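Local coordinates for protein SM80.1 Vicilin (PDB 5VF5) that probably serves as a seed storage protein of the 7S vicilin family, with two cupin domains, and holds a copper ion in this crystal, at residues Ile364-Lys369 against Arg378-Phe384; Phe220-Gln226 against Gln389-Ala394; Met248-Gly253 against Phe329-Ser335; Gln20-Arg24 against Val135-Phe139. All coordinates share one frame; numbering follows the deposited sequence.

Contact 1 (Ile364-Lys369 against Arg378-Phe384)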
loop_
_atom_site.group_PDB
_atom_site.type_symbol
_atom_site.label_atom_id
_atom_site.label_comp_id
_atom_site.label_asym_id
_atom_site.label_seq_id
_atom_site.Cartn_x
_atom_site.Cartn_y
_atom_site.Cartn_z
ATOM N N ILE A 364 -29.894 10.047 -12.887
ATOM C CA ILE A 364 -31.179 9.434 -12.544
ATOM C C ILE A 364 -32.249 10.486 -12.822
ATOM O O ILE A 364 -32.104 11.626 -12.408
ATOM C CB ILE A 364 -31.189 8.927 -11.083
ATOM C CG1 ILE A 364 -30.133 7.810 -10.976
ATOM C CG2 ILE A 364 -32.579 8.445 -10.694
ATOM C CD1 ILE A 364 -29.945 7.208 -9.610
ATOM N N ASP A 365 -33.324 10.090 -13.501
ATOM C CA ASP A 365 -34.353 11.047 -13.884
ATOM C C ASP A 365 -35.211 11.508 -12.723
ATOM O O ASP A 365 -35.289 10.854 -11.668
ATOM C CB ASP A 365 -35.200 10.471 -15.009
ATOM C CG ASP A 365 -35.973 9.220 -14.584
ATOM O OD1 ASP A 365 -37.085 9.361 -14.063
ATOM O OD2 ASP A 365 -35.475 8.083 -14.756
ATOM N N ARG A 366 -35.877 12.630 -12.932
ATOM C CA ARG A 366 -36.689 13.245 -11.902
ATOM C C ARG A 366 -37.796 12.367 -11.378
ATOM O O ARG A 366 -38.006 12.264 -10.180
ATOM C CB ARG A 366 -37.276 14.526 -12.445
ATOM C CG ARG A 366 -38.059 15.368 -11.451
ATOM C CD ARG A 366 -38.570 16.680 -12.083
ATOM N NE ARG A 366 -37.415 17.453 -12.449
ATOM C CZ ARG A 366 -37.028 17.757 -13.683
ATOM N NH1 ARG A 366 -37.781 17.472 -14.748
ATOM N NH2 ARG A 366 -35.893 18.419 -13.839
ATOM N N GLU A 367 -38.488 11.682 -12.271
ATOM C CA GLU A 367 -39.571 10.795 -11.868
ATOM C C GLU A 367 -39.078 9.593 -10.998
ATOM O O GLU A 367 -39.700 9.185 -10.007
ATOM C CB GLU A 367 -40.319 10.319 -13.113
ATOM C CG GLU A 367 -40.996 11.443 -13.901
ATOM C CD GLU A 367 -40.023 12.290 -14.788
ATOM O OE1 GLU A 367 -38.798 11.910 -15.009
ATOM O OE2 GLU A 367 -40.501 13.345 -15.294
ATOM N N ALA A 368 -37.895 9.077 -11.362
ATOM C CA ALA A 368 -37.262 8.033 -10.575
ATOM C C ALA A 368 -36.847 8.552 -9.208
ATOM O O ALA A 368 -36.950 7.816 -8.215
ATOM C CB ALA A 368 -36.076 7.452 -11.296
ATOM N N LYS A 369 -36.420 9.798 -9.106
ATOM C CA LYS A 369 -36.117 10.380 -7.784
ATOM C C LYS A 369 -37.379 10.501 -6.952
ATOM O O LYS A 369 -37.358 10.241 -5.728
ATOM C CB LYS A 369 -35.471 11.760 -7.947
ATOM C CG LYS A 369 -34.067 11.691 -8.491
ATOM C CD LYS A 369 -33.546 13.071 -8.854
ATOM C CE LYS A 369 -32.108 12.978 -9.306
ATOM N NZ LYS A 369 -31.745 13.793 -10.463
ATOM N N ARG A 378 -39.070 17.446 -8.018
ATOM C CA ARG A 378 -38.381 18.728 -8.035
ATOM C C ARG A 378 -37.783 19.064 -6.677
ATOM O O ARG A 378 -36.735 19.731 -6.611
ATOM C CB ARG A 378 -39.290 19.876 -8.532
ATOM C CG ARG A 378 -39.607 19.769 -10.023
ATOM C CD ARG A 378 -40.320 21.026 -10.503
ATOM N NE ARG A 378 -40.775 20.926 -11.874
ATOM C CZ ARG A 378 -39.994 21.020 -12.950
ATOM N NH1 ARG A 378 -38.682 21.195 -12.856
ATOM N NH2 ARG A 378 -40.545 20.935 -14.148
ATOM N N GLU A 379 -38.415 18.591 -5.600
ATOM C CA GLU A 379 -37.899 18.837 -4.272
ATOM C C GLU A 379 -36.667 17.980 -3.980
ATOM O O GLU A 379 -35.686 18.469 -3.417
ATOM C CB GLU A 379 -38.979 18.573 -3.228
ATOM C CG GLU A 379 -38.526 18.969 -1.835
ATOM C CD GLU A 379 -39.602 18.916 -0.791
ATOM O OE1 GLU A 379 -40.750 18.456 -1.090
ATOM O OE2 GLU A 379 -39.255 19.353 0.341
ATOM N N VAL A 380 -36.692 16.724 -4.418
ATOM C CA VAL A 380 -35.523 15.886 -4.306
ATOM C C VAL A 380 -34.367 16.518 -5.054
ATOM O O VAL A 380 -33.247 16.602 -4.541
ATOM C CB VAL A 380 -35.792 14.467 -4.838
ATOM C CG1 VAL A 380 -34.526 13.620 -4.714
ATOM C CG2 VAL A 380 -36.856 13.783 -4.024
ATOM N N GLU A 381 -34.643 16.978 -6.283
ATOM C CA GLU A 381 -33.599 17.596 -7.098
ATOM C C GLU A 381 -33.050 18.857 -6.463
ATOM O O GLU A 381 -31.840 19.083 -6.460
ATOM C CB GLU A 381 -34.067 17.810 -8.544
ATOM C CG GLU A 381 -34.209 16.471 -9.247
ATOM C CD GLU A 381 -34.233 16.508 -10.772
ATOM O OE1 GLU A 381 -34.727 17.524 -11.318
ATOM O OE2 GLU A 381 -33.792 15.470 -11.419
ATOM N N GLU A 382 -33.919 19.669 -5.896
ATOM C CA GLU A 382 -33.459 20.866 -5.196
ATOM C C GLU A 382 -32.465 20.483 -4.087
ATOM O O GLU A 382 -31.376 21.088 -3.989
ATOM C CB GLU A 382 -34.639 21.663 -4.640
ATOM C CG GLU A 382 -34.233 22.925 -3.883
ATOM C CD GLU A 382 -35.409 23.739 -3.348
ATOM O OE1 GLU A 382 -36.475 23.777 -3.993
ATOM O OE2 GLU A 382 -35.254 24.368 -2.276
ATOM N N ILE A 383 -32.791 19.462 -3.295
ATOM C CA ILE A 383 -31.939 19.080 -2.190
ATOM C C ILE A 383 -30.611 18.558 -2.703
ATOM O O ILE A 383 -29.558 18.941 -2.225
ATOM C CB ILE A 383 -32.644 18.060 -1.272
ATOM C CG1 ILE A 383 -33.801 18.743 -0.541
ATOM C CG2 ILE A 383 -31.659 17.417 -0.301
ATOM C CD1 ILE A 383 -34.763 17.767 0.093
ATOM N N PHE A 384 -30.663 17.738 -3.749
ATOM C CA PHE A 384 -29.445 17.157 -4.322
ATOM C C PHE A 384 -28.504 18.132 -5.079
ATOM O O PHE A 384 -27.317 17.868 -5.327
ATOM C CB PHE A 384 -29.823 15.985 -5.226
ATOM C CG PHE A 384 -30.248 14.756 -4.487
ATOM C CD1 PHE A 384 -30.425 14.754 -3.109
ATOM C CD2 PHE A 384 -30.512 13.592 -5.180
ATOM C CE1 PHE A 384 -30.816 13.614 -2.442
ATOM C CE2 PHE A 384 -30.908 12.450 -4.510
ATOM C CZ PHE A 384 -31.054 12.456 -3.136
#
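Glu381 reaches between Lys369 and Arg366, and its carboxylate is shared out between them. Tightest is Lys369, whose NZ makes a salt bridge of 2.8 Å to Glu381 OE2, met on the anti side of that oxygen. The same NZ also donates to Ile364 O (2.9 Å) and to Trp361 O. Below the charge the aliphatic parts are pressed together, with Lys369 CB 3.8 Å from Val380 CG1. Arg366, Lys369 and Glu381 thus form a salt-bridge network between helices 366-373 and 377-385. The two helices form an outlying hairpin, like the helical arm of 7S globulins. Toward solvent the contact is looser. Arg366 NE and NH2 both hold Glu381 OE1; the NE bond is weak, and the guanidinium and carboxylate planes are nearly perpendicular (86°). CG of Arg366 lies anti to the backbone N (chi1 -175°), which sends the chain across to Glu381. Over one face of its guanidinium lies that of exposed Arg378, centres 4.5 Å apart and planes at 22°. Glu381 probably offsets this like charge.

Contact 2 (Phe220-Gln226 against Gln389-Ala394)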
loop_
_atom_site.group_PDB
_atom_site.type_symbol
_atom_site.label_atom_id
_atom_site.label_comp_id
_atom_site.label_asym_id
_atom_site.label_seq_id
_atom_site.Cartn_x
_atom_site.Cartn_y
_atom_site.Cartn_z
ATOM N N PHE A 220 -9.846 13.457 -9.644
ATOM C CA PHE A 220 -10.942 14.155 -8.914
ATOM C C PHE A 220 -10.244 15.148 -7.992
ATOM O O PHE A 220 -9.291 14.777 -7.318
ATOM C CB PHE A 220 -11.829 13.200 -8.077
ATOM C CG PHE A 220 -12.423 12.086 -8.885
ATOM C CD1 PHE A 220 -13.385 12.358 -9.859
ATOM C CD2 PHE A 220 -12.039 10.748 -8.689
ATOM C CE1 PHE A 220 -13.948 11.348 -10.623
ATOM C CE2 PHE A 220 -12.600 9.747 -9.474
ATOM C CZ PHE A 220 -13.539 10.043 -10.460
ATOM N N GLY A 221 -10.653 16.417 -7.977
ATOM C CA GLY A 221 -10.096 17.290 -7.010
ATOM C C GLY A 221 -10.946 18.486 -6.830
ATOM O O GLY A 221 -11.820 18.780 -7.650
ATOM N N SER A 222 -10.693 19.135 -5.711
ATOM C CA SER A 222 -11.289 20.410 -5.400
ATOM C C SER A 222 -10.385 21.143 -4.423
ATOM O O SER A 222 -9.292 20.654 -4.088
ATOM C CB SER A 222 -12.631 20.211 -4.745
ATOM O OG SER A 222 -12.452 19.769 -3.416
ATOM N N ARG A 223 -10.821 22.302 -3.937
ATOM C CA ARG A 223 -9.968 22.988 -2.988
ATOM C C ARG A 223 -9.809 22.243 -1.659
ATOM O O ARG A 223 -8.985 22.654 -0.857
ATOM C CB ARG A 223 -10.440 24.416 -2.749
ATOM C CG ARG A 223 -11.744 24.576 -2.003
ATOM C CD ARG A 223 -12.114 26.070 -2.073
ATOM N NE ARG A 223 -13.358 26.422 -1.394
ATOM C CZ ARG A 223 -13.468 26.941 -0.164
ATOM N NH1 ARG A 223 -14.682 27.222 0.318
ATOM N NH2 ARG A 223 -12.399 27.181 0.600
ATOM N N PHE A 224 -10.610 21.194 -1.427
ATOM C CA PHE A 224 -10.505 20.416 -0.193
ATOM C C PHE A 224 -9.841 19.062 -0.323
ATOM O O PHE A 224 -9.709 18.382 0.680
ATOM C CB PHE A 224 -11.868 20.270 0.482
ATOM C CG PHE A 224 -12.225 21.480 1.286
ATOM C CD1 PHE A 224 -11.634 21.665 2.532
ATOM C CD2 PHE A 224 -13.087 22.404 0.798
ATOM C CE1 PHE A 224 -11.912 22.802 3.293
ATOM C CE2 PHE A 224 -13.384 23.548 1.545
ATOM C CZ PHE A 224 -12.814 23.727 2.792
ATOM N N GLY A 225 -9.401 18.680 -1.515
ATOM C CA GLY A 225 -8.689 17.413 -1.635
ATOM C C GLY A 225 -8.417 16.983 -3.036
ATOM O O GLY A 225 -8.841 17.639 -3.982
ATOM N N GLN A 226 -7.646 15.891 -3.160
ATOM C CA GLN A 226 -7.151 15.418 -4.437
ATOM C C GLN A 226 -7.177 13.882 -4.463
ATOM O O GLN A 226 -6.823 13.260 -3.454
ATOM C CB GLN A 226 -5.703 15.903 -4.611
ATOM C CG GLN A 226 -5.519 17.428 -4.538
ATOM C CD GLN A 226 -5.328 17.939 -3.116
ATOM O OE1 GLN A 226 -4.620 17.335 -2.333
ATOM N NE2 GLN A 226 -5.973 19.055 -2.781
ATOM N N GLN A 389 -20.345 21.920 -4.918
ATOM C CA GLN A 389 -18.968 21.407 -5.052
ATOM C C GLN A 389 -19.002 19.906 -5.269
ATOM O O GLN A 389 -20.018 19.252 -5.007
ATOM C CB GLN A 389 -18.103 21.756 -3.834
ATOM C CG GLN A 389 -17.735 23.242 -3.740
ATOM C CD GLN A 389 -16.642 23.641 -4.731
ATOM O OE1 GLN A 389 -15.499 23.191 -4.623
ATOM N NE2 GLN A 389 -16.999 24.466 -5.727
ATOM N N SER A 390 -17.894 19.376 -5.758
ATOM C CA SER A 390 -17.748 17.925 -5.991
ATOM C C SER A 390 -16.544 17.378 -5.309
ATOM O O SER A 390 -15.579 18.098 -5.047
ATOM C CB SER A 390 -17.649 17.610 -7.493
ATOM O OG SER A 390 -18.837 17.946 -8.176
ATOM N N TYR A 391 -16.660 16.083 -4.965
ATOM C CA TYR A 391 -15.543 15.207 -4.568
ATOM C C TYR A 391 -15.028 15.422 -3.173
ATOM O O TYR A 391 -15.103 14.498 -2.322
ATOM C CB TYR A 391 -14.376 15.280 -5.573
ATOM C CG TYR A 391 -14.821 15.161 -7.005
ATOM C CD1 TYR A 391 -15.648 14.143 -7.410
ATOM C CD2 TYR A 391 -14.451 16.104 -7.934
ATOM C CE1 TYR A 391 -16.095 14.052 -8.724
ATOM C CE2 TYR A 391 -14.870 16.014 -9.247
ATOM C CZ TYR A 391 -15.683 15.001 -9.643
ATOM O OH TYR A 391 -16.072 14.918 -10.955
ATOM N N PHE A 392 -14.565 16.639 -2.877
ATOM C CA PHE A 392 -14.108 16.985 -1.525
ATOM C C PHE A 392 -14.666 18.336 -1.141
ATOM O O PHE A 392 -14.693 19.259 -1.968
ATOM C CB PHE A 392 -12.595 17.042 -1.431
ATOM C CG PHE A 392 -11.882 15.811 -1.932
ATOM C CD1 PHE A 392 -11.571 15.674 -3.281
ATOM C CD2 PHE A 392 -11.469 14.834 -1.073
ATOM C CE1 PHE A 392 -10.891 14.550 -3.746
ATOM C CE2 PHE A 392 -10.778 13.718 -1.525
ATOM C CZ PHE A 392 -10.484 13.577 -2.856
ATOM N N VAL A 393 -15.135 18.427 0.108
ATOM C CA VAL A 393 -15.778 19.643 0.604
ATOM C C VAL A 393 -15.365 19.890 2.054
ATOM O O VAL A 393 -14.704 19.053 2.666
ATOM C CB VAL A 393 -17.320 19.550 0.486
ATOM C CG1 VAL A 393 -17.766 19.285 -0.925
ATOM C CG2 VAL A 393 -17.917 18.504 1.383
ATOM N N ALA A 394 -15.782 21.032 2.621
ATOM C CA ALA A 394 -15.536 21.264 4.024
ATOM C C ALA A 394 -16.252 20.203 4.864
ATOM O O ALA A 394 -17.406 19.882 4.636
ATOM C CB ALA A 394 -16.035 22.640 4.424
HETATM O O HOH W 1 -12.875 23.685 -5.516
#
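Phe392 lays one face of its ring on the backbone of Gly225, whose CA is 3.8 Å from the ring centroid in a CH-pi contact. This is the apolar centre of a packing layer in the C-terminal cupin barrel. The hairpin of strands 220-222 and 225-230, closed by a type I turn from Ser222 to Gly225, covers strand 392-394. The short strands 220-222 and 392-394 run at 24° to each other. Val256, Met248 and Ile250 also touch the Phe392 side chain. With CG anti to the carbonyl carbon (chi1 -53°), the ring projects under the hairpin, and its CD1 comes within 3.4 Å of Gly225 C.

Two more aromatic contacts flank this centre. Phe224 lies with a face over the Val393-Ala394 peptide, its CD2 3.5 Å from Ala394 N. Phe220, in one of its two modelled conformers, puts CB over the face of Tyr391, 3.9 Å from the centroid. The two rings themselves meet obliquely, and Phe353 meets both edge-to-face.

The polar edge is formed by Ser222 and a water. The water accepts from Arg223 N and donates to Gln389 OE1 in one modelled conformer. Ser222 OG accepts from Phe224 N at 3.1 Å, an ST turn. The same OG donates to Phe392 O at 2.7 Å, from 40° above the carbonyl plane.

Contact 3 (Met248-Gly253 against Phe329-Ser335)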
loop_
_atom_site.group_PDB
_atom_site.type_symbol
_atom_site.label_atom_id
_atom_site.label_comp_id
_atom_site.label_asym_id
_atom_site.label_seq_id
_atom_site.Cartn_x
_atom_site.Cartn_y
_atom_site.Cartn_z
ATOM N N MET A 248 -4.729 9.633 -2.124
ATOM C CA MET A 248 -5.809 10.545 -1.751
ATOM C C MET A 248 -5.291 11.452 -0.675
ATOM O O MET A 248 -4.738 10.988 0.317
ATOM C CB MET A 248 -7.073 9.800 -1.306
ATOM C CG MET A 248 -8.241 10.716 -0.987
ATOM S SD MET A 248 -9.801 9.839 -0.977
ATOM C CE MET A 248 -9.594 9.045 0.594
ATOM N N ASN A 249 -5.513 12.747 -0.881
ATOM C CA ASN A 249 -5.216 13.755 0.093
ATOM C C ASN A 249 -6.479 14.549 0.378
ATOM O O ASN A 249 -7.140 15.023 -0.552
ATOM C CB ASN A 249 -4.114 14.701 -0.382
ATOM C CG ASN A 249 -3.648 15.633 0.735
ATOM O OD1 ASN A 249 -3.204 15.185 1.786
ATOM N ND2 ASN A 249 -3.857 16.904 0.561
ATOM N N ILE A 250 -6.807 14.655 1.663
ATOM C CA ILE A 250 -7.917 15.490 2.125
ATOM C C ILE A 250 -7.281 16.638 2.929
ATOM O O ILE A 250 -6.574 16.413 3.941
ATOM C CB ILE A 250 -8.912 14.692 2.978
ATOM C CG1 ILE A 250 -9.412 13.452 2.207
ATOM C CG2 ILE A 250 -10.078 15.585 3.382
ATOM C CD1 ILE A 250 -10.350 12.589 2.970
ATOM N N ASN A 251 -7.537 17.857 2.486
ATOM C CA ASN A 251 -6.974 18.997 3.169
ATOM C C ASN A 251 -7.550 19.151 4.575
ATOM O O ASN A 251 -8.649 18.670 4.874
ATOM C CB ASN A 251 -7.245 20.244 2.365
ATOM C CG ASN A 251 -6.511 20.295 1.045
ATOM O OD1 ASN A 251 -5.451 19.725 0.876
ATOM N ND2 ASN A 251 -7.032 21.069 0.137
ATOM N N GLN A 252 -6.796 19.814 5.460
ATOM C CA GLN A 252 -7.291 19.978 6.834
ATOM C C GLN A 252 -8.643 20.637 6.789
ATOM O O GLN A 252 -8.900 21.519 5.958
ATOM C CB GLN A 252 -6.328 20.752 7.716
ATOM C CG GLN A 252 -5.852 22.065 7.252
ATOM C CD GLN A 252 -4.723 22.571 8.209
ATOM O OE1 GLN A 252 -4.967 22.846 9.406
ATOM N NE2 GLN A 252 -3.486 22.620 7.698
ATOM N N GLY A 253 -9.544 20.145 7.625
ATOM C CA GLY A 253 -10.908 20.634 7.655
ATOM C C GLY A 253 -11.773 20.142 6.504
ATOM O O GLY A 253 -12.916 20.599 6.363
ATOM N N PHE A 329 -14.523 9.730 4.491
ATOM C CA PHE A 329 -13.432 10.085 5.411
ATOM C C PHE A 329 -13.522 11.581 5.690
ATOM O O PHE A 329 -13.669 12.369 4.764
ATOM C CB PHE A 329 -12.059 9.808 4.829
ATOM C CG PHE A 329 -11.805 8.381 4.455
ATOM C CD1 PHE A 329 -12.118 7.912 3.193
ATOM C CD2 PHE A 329 -11.212 7.503 5.349
ATOM C CE1 PHE A 329 -11.846 6.590 2.833
ATOM C CE2 PHE A 329 -10.936 6.199 5.013
ATOM C CZ PHE A 329 -11.259 5.732 3.753
ATOM N N ILE A 330 -13.328 11.954 6.945
ATOM C CA ILE A 330 -13.400 13.321 7.406
ATOM C C ILE A 330 -12.044 13.584 8.118
ATOM O O ILE A 330 -11.723 12.964 9.139
ATOM C CB ILE A 330 -14.542 13.537 8.431
ATOM C CG1 ILE A 330 -15.905 13.271 7.781
ATOM C CG2 ILE A 330 -14.486 14.956 8.953
ATOM C CD1 ILE A 330 -16.356 11.829 7.926
ATOM N N ALA A 331 -11.249 14.471 7.554
ATOM C CA ALA A 331 -9.996 14.887 8.141
ATOM C C ALA A 331 -10.236 15.563 9.462
ATOM O O ALA A 331 -11.195 16.328 9.649
ATOM C CB ALA A 331 -9.232 15.793 7.197
ATOM N N THR A 332 -9.418 15.214 10.433
ATOM C CA THR A 332 -9.639 15.774 11.738
ATOM C C THR A 332 -8.462 16.699 12.008
ATOM O O THR A 332 -7.350 16.234 12.243
ATOM C CB THR A 332 -10.064 14.691 12.789
ATOM O OG1 THR A 332 -9.154 13.594 12.905
ATOM C CG2 THR A 332 -11.534 14.116 12.465
ATOM N N GLY A 333 -8.775 17.974 11.649
ATOM C CA GLY A 333 -8.191 19.295 12.014
ATOM C C GLY A 333 -6.785 19.880 11.863
ATOM O O GLY A 333 -6.594 20.929 11.221
ATOM N N GLY A 334 -5.805 19.288 12.513
ATOM C CA GLY A 334 -4.501 19.923 12.540
ATOM C C GLY A 334 -3.555 19.547 11.424
ATOM O O GLY A 334 -2.389 19.934 11.445
ATOM N N SER A 335 -4.048 18.784 10.456
ATOM C CA SER A 335 -3.201 18.255 9.397
ATOM C C SER A 335 -4.112 17.874 8.237
ATOM O O SER A 335 -5.315 17.588 8.418
ATOM C CB SER A 335 -2.443 16.986 9.926
ATOM O OG SER A 335 -1.602 16.369 8.971
#
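Met248-Ile250 and Phe329-Ala331 are short strand segments inclined at 51°, with axes 8.4 Å apart, and the chains draw closer beyond them until the CA atoms of Gln252 and Ser335 are 5.1 Å apart. The strands belong to different sheets of the C-terminal cupin barrel, so this is packing across the barrel interior. Ile250 is central to the buried part. Its two branches part: CD1 touches Phe329 CB at 3.8 Å, while CG2 meets Ala331 CB at 3.9 Å. CG1 stands anti to the carbonyl carbon and CG2 anti to the backbone N (chi1 -55° for CG1), which gives each branch its own neighbour. Ala331 CB also sits 3.7 Å from Asn251 O. Farther in, Met248, in one of its two modelled conformers, brings its CE to Phe329 CD1 at 3.8 Å, approaching the ring obliquely. Val256 lies against both Ile250 and Phe329, and Phe337 against Ile250 and Ala331. At the exposed end Gln252 meets the backbone of 333-335. Its CA makes a CA-H...O contact of 3.5 Å to Ser335 O, and Gln252 CB rests against the same oxygen. The side-chain amide of Asn249 is engaged elsewhere, by Asn336 and Gln226. Methyl, methylene and ring contacts therefore supply the buried part of this contact, and cohesion there rests on apolar fit.

Contact 4 (Gln20-Arg24 against Val135-Phe139)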
loop_
_atom_site.group_PDB
_atom_site.type_symbol
_atom_site.label_atom_id
_atom_site.label_comp_id
_atom_site.label_asym_id
_atom_site.label_seq_id
_atom_site.Cartn_x
_atom_site.Cartn_y
_atom_site.Cartn_z
ATOM N N GLN A 20 3.547 -6.915 11.970
ATOM C CA GLN A 20 4.532 -7.715 12.726
ATOM C C GLN A 20 5.905 -7.614 12.078
ATOM O O GLN A 20 6.015 -7.916 10.879
ATOM C CB GLN A 20 4.067 -9.170 12.759
ATOM C CG GLN A 20 2.767 -9.349 13.534
ATOM C CD GLN A 20 2.307 -10.785 13.668
ATOM O OE1 GLN A 20 1.977 -11.461 12.675
ATOM N NE2 GLN A 20 2.231 -11.251 14.911
ATOM N N SER A 21 6.937 -7.217 12.838
ATOM C CA SER A 21 8.303 -7.206 12.296
ATOM C C SER A 21 8.742 -8.611 11.942
ATOM O O SER A 21 8.605 -9.534 12.737
ATOM C CB SER A 21 9.413 -6.662 13.238
ATOM O OG SER A 21 9.202 -5.362 13.563
ATOM N N ARG A 22 9.314 -8.762 10.761
ATOM C CA ARG A 22 9.843 -10.045 10.319
ATOM C C ARG A 22 11.243 -10.366 10.838
ATOM O O ARG A 22 11.678 -11.509 10.826
ATOM C CB ARG A 22 9.796 -10.151 8.801
ATOM C CG ARG A 22 8.374 -10.460 8.283
ATOM C CD ARG A 22 8.108 -11.979 8.369
ATOM N NE ARG A 22 6.800 -12.459 7.913
ATOM C CZ ARG A 22 6.470 -12.831 6.666
ATOM N NH1 ARG A 22 7.313 -12.719 5.652
ATOM N NH2 ARG A 22 5.235 -13.254 6.425
ATOM N N PHE A 23 11.925 -9.344 11.311
ATOM C CA PHE A 23 13.273 -9.497 11.875
ATOM C C PHE A 23 13.560 -8.326 12.787
ATOM O O PHE A 23 12.855 -7.306 12.747
ATOM C CB PHE A 23 14.334 -9.638 10.785
ATOM C CG PHE A 23 14.235 -8.625 9.649
ATOM C CD1 PHE A 23 14.512 -7.283 9.861
ATOM C CD2 PHE A 23 13.878 -9.016 8.371
ATOM C CE1 PHE A 23 14.444 -6.359 8.846
ATOM C CE2 PHE A 23 13.787 -8.084 7.356
ATOM C CZ PHE A 23 14.108 -6.767 7.589
ATOM N N ARG A 24 14.630 -8.465 13.570
ATOM C CA ARG A 24 15.102 -7.406 14.440
ATOM C C ARG A 24 16.296 -6.764 13.798
ATOM O O ARG A 24 17.364 -7.369 13.744
ATOM C CB ARG A 24 15.531 -8.003 15.781
ATOM C CG ARG A 24 14.506 -8.853 16.466
ATOM C CD ARG A 24 13.349 -7.998 16.944
ATOM N NE ARG A 24 12.452 -8.789 17.785
ATOM C CZ ARG A 24 11.159 -8.996 17.553
ATOM N NH1 ARG A 24 10.534 -8.439 16.510
ATOM N NH2 ARG A 24 10.471 -9.748 18.395
ATOM N N VAL A 135 3.630 -15.114 2.025
ATOM C CA VAL A 135 4.744 -14.457 1.337
ATOM C C VAL A 135 5.939 -14.418 2.299
ATOM O O VAL A 135 5.863 -13.872 3.395
ATOM C CB VAL A 135 4.391 -13.009 0.947
ATOM C CG1 VAL A 135 5.507 -12.375 0.094
ATOM C CG2 VAL A 135 3.046 -12.947 0.240
ATOM N N GLN A 136 7.028 -15.030 1.849
ATOM C CA GLN A 136 8.223 -15.227 2.632
ATOM C C GLN A 136 9.416 -14.559 1.995
ATOM O O GLN A 136 9.471 -14.414 0.768
ATOM C CB GLN A 136 8.504 -16.738 2.795
ATOM C CG GLN A 136 7.515 -17.459 3.706
ATOM C CD GLN A 136 7.646 -17.056 5.167
ATOM O OE1 GLN A 136 8.733 -17.056 5.717
ATOM N NE2 GLN A 136 6.530 -16.704 5.797
ATOM N N GLU A 137 10.372 -14.177 2.838
ATOM C CA GLU A 137 11.662 -13.602 2.396
ATOM C C GLU A 137 12.745 -14.672 2.416
ATOM O O GLU A 137 12.819 -15.498 3.339
ATOM C CB GLU A 137 12.136 -12.470 3.313
ATOM C CG GLU A 137 11.330 -11.183 3.255
ATOM C CD GLU A 137 11.889 -10.141 4.222
ATOM O OE1 GLU A 137 12.202 -10.491 5.397
ATOM O OE2 GLU A 137 12.013 -8.973 3.810
ATOM N N TYR A 138 13.604 -14.598 1.418
ATOM C CA TYR A 138 14.688 -15.528 1.225
ATOM C C TYR A 138 15.981 -14.757 1.186
ATOM O O TYR A 138 16.295 -14.109 0.154
ATOM C CB TYR A 138 14.474 -16.304 -0.072
ATOM C CG TYR A 138 13.198 -17.140 -0.124
ATOM C CD1 TYR A 138 11.984 -16.523 -0.420
ATOM C CD2 TYR A 138 13.167 -18.515 0.166
ATOM C CE1 TYR A 138 10.796 -17.220 -0.431
ATOM C CE2 TYR A 138 11.969 -19.215 0.109
ATOM C CZ TYR A 138 10.794 -18.564 -0.150
ATOM O OH TYR A 138 9.595 -19.268 -0.205
ATOM N N PHE A 139 16.733 -14.756 2.284
ATOM C CA PHE A 139 18.007 -14.039 2.358
ATOM C C PHE A 139 19.145 -14.867 1.769
ATOM O O PHE A 139 19.575 -15.865 2.326
ATOM C CB PHE A 139 18.351 -13.657 3.801
ATOM C CG PHE A 139 17.615 -12.454 4.273
ATOM C CD1 PHE A 139 18.031 -11.193 3.912
ATOM C CD2 PHE A 139 16.442 -12.586 4.972
ATOM C CE1 PHE A 139 17.326 -10.048 4.280
ATOM C CE2 PHE A 139 15.754 -11.456 5.373
ATOM C CZ PHE A 139 16.181 -10.202 5.013
#
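Arg22 holds the carbonyl of Val135 with both terminal nitrogens. NH1 donates to Val135 O at 2.9 Å and NH2 to the same atom at 3.2 Å. The oxygen lies in the guanidinium plane for both bonds, so one acceptor is gripped end-on by two donors. The NH1 bond is the straighter, with an N-H...O angle of 156°. A bend at chi2 (-83°) turns the arginine chain toward this carbonyl. Gln136 NE2 sits over one face of the guanidinium, 3.7 Å from Arg22 NH2. The backbone N of Gln136 is satisfied by Asp68, whose other carboxylate oxygen takes the hydroxyl of Tyr138. The carboxylate of Glu137, in one of two modelled conformers, lies almost coplanar with the Phe23 ring and puts OE1 at its edge, 3.5 Å from CE2. The weakly positive ring edge may suit the carboxylate. That same Phe23 CE2 lies at the edge of the Phe139 ring, 4.0 Å from Phe139 CZ. The arrangement joins the chain just after edge strand 20-21 to the loop that follows strand 120-128, both within the N-terminal cupin half of this two-domain vicilin.

From the N terminus, contact 4 comes first. It closes the long loop from 20-24 to 135-139 and stays within the N-terminal cupin half. Contact 2 then opens at 220-226 and closes only at 389-394, enclosing two others. Contact 3, from 248-253 to 329-335, lies within that span and ends before contact 1 begins. Contact 1 follows at 364-369 and closes at 378-384. No two contacts cross. Contacts 2 and 3 touch, since strands 225-230 and 243-250 are sheet neighbours, and together they tie sheets of the C-terminal barrel. Contact 1 joins the outlying helices, its centre about 55 Å from that of contact 4.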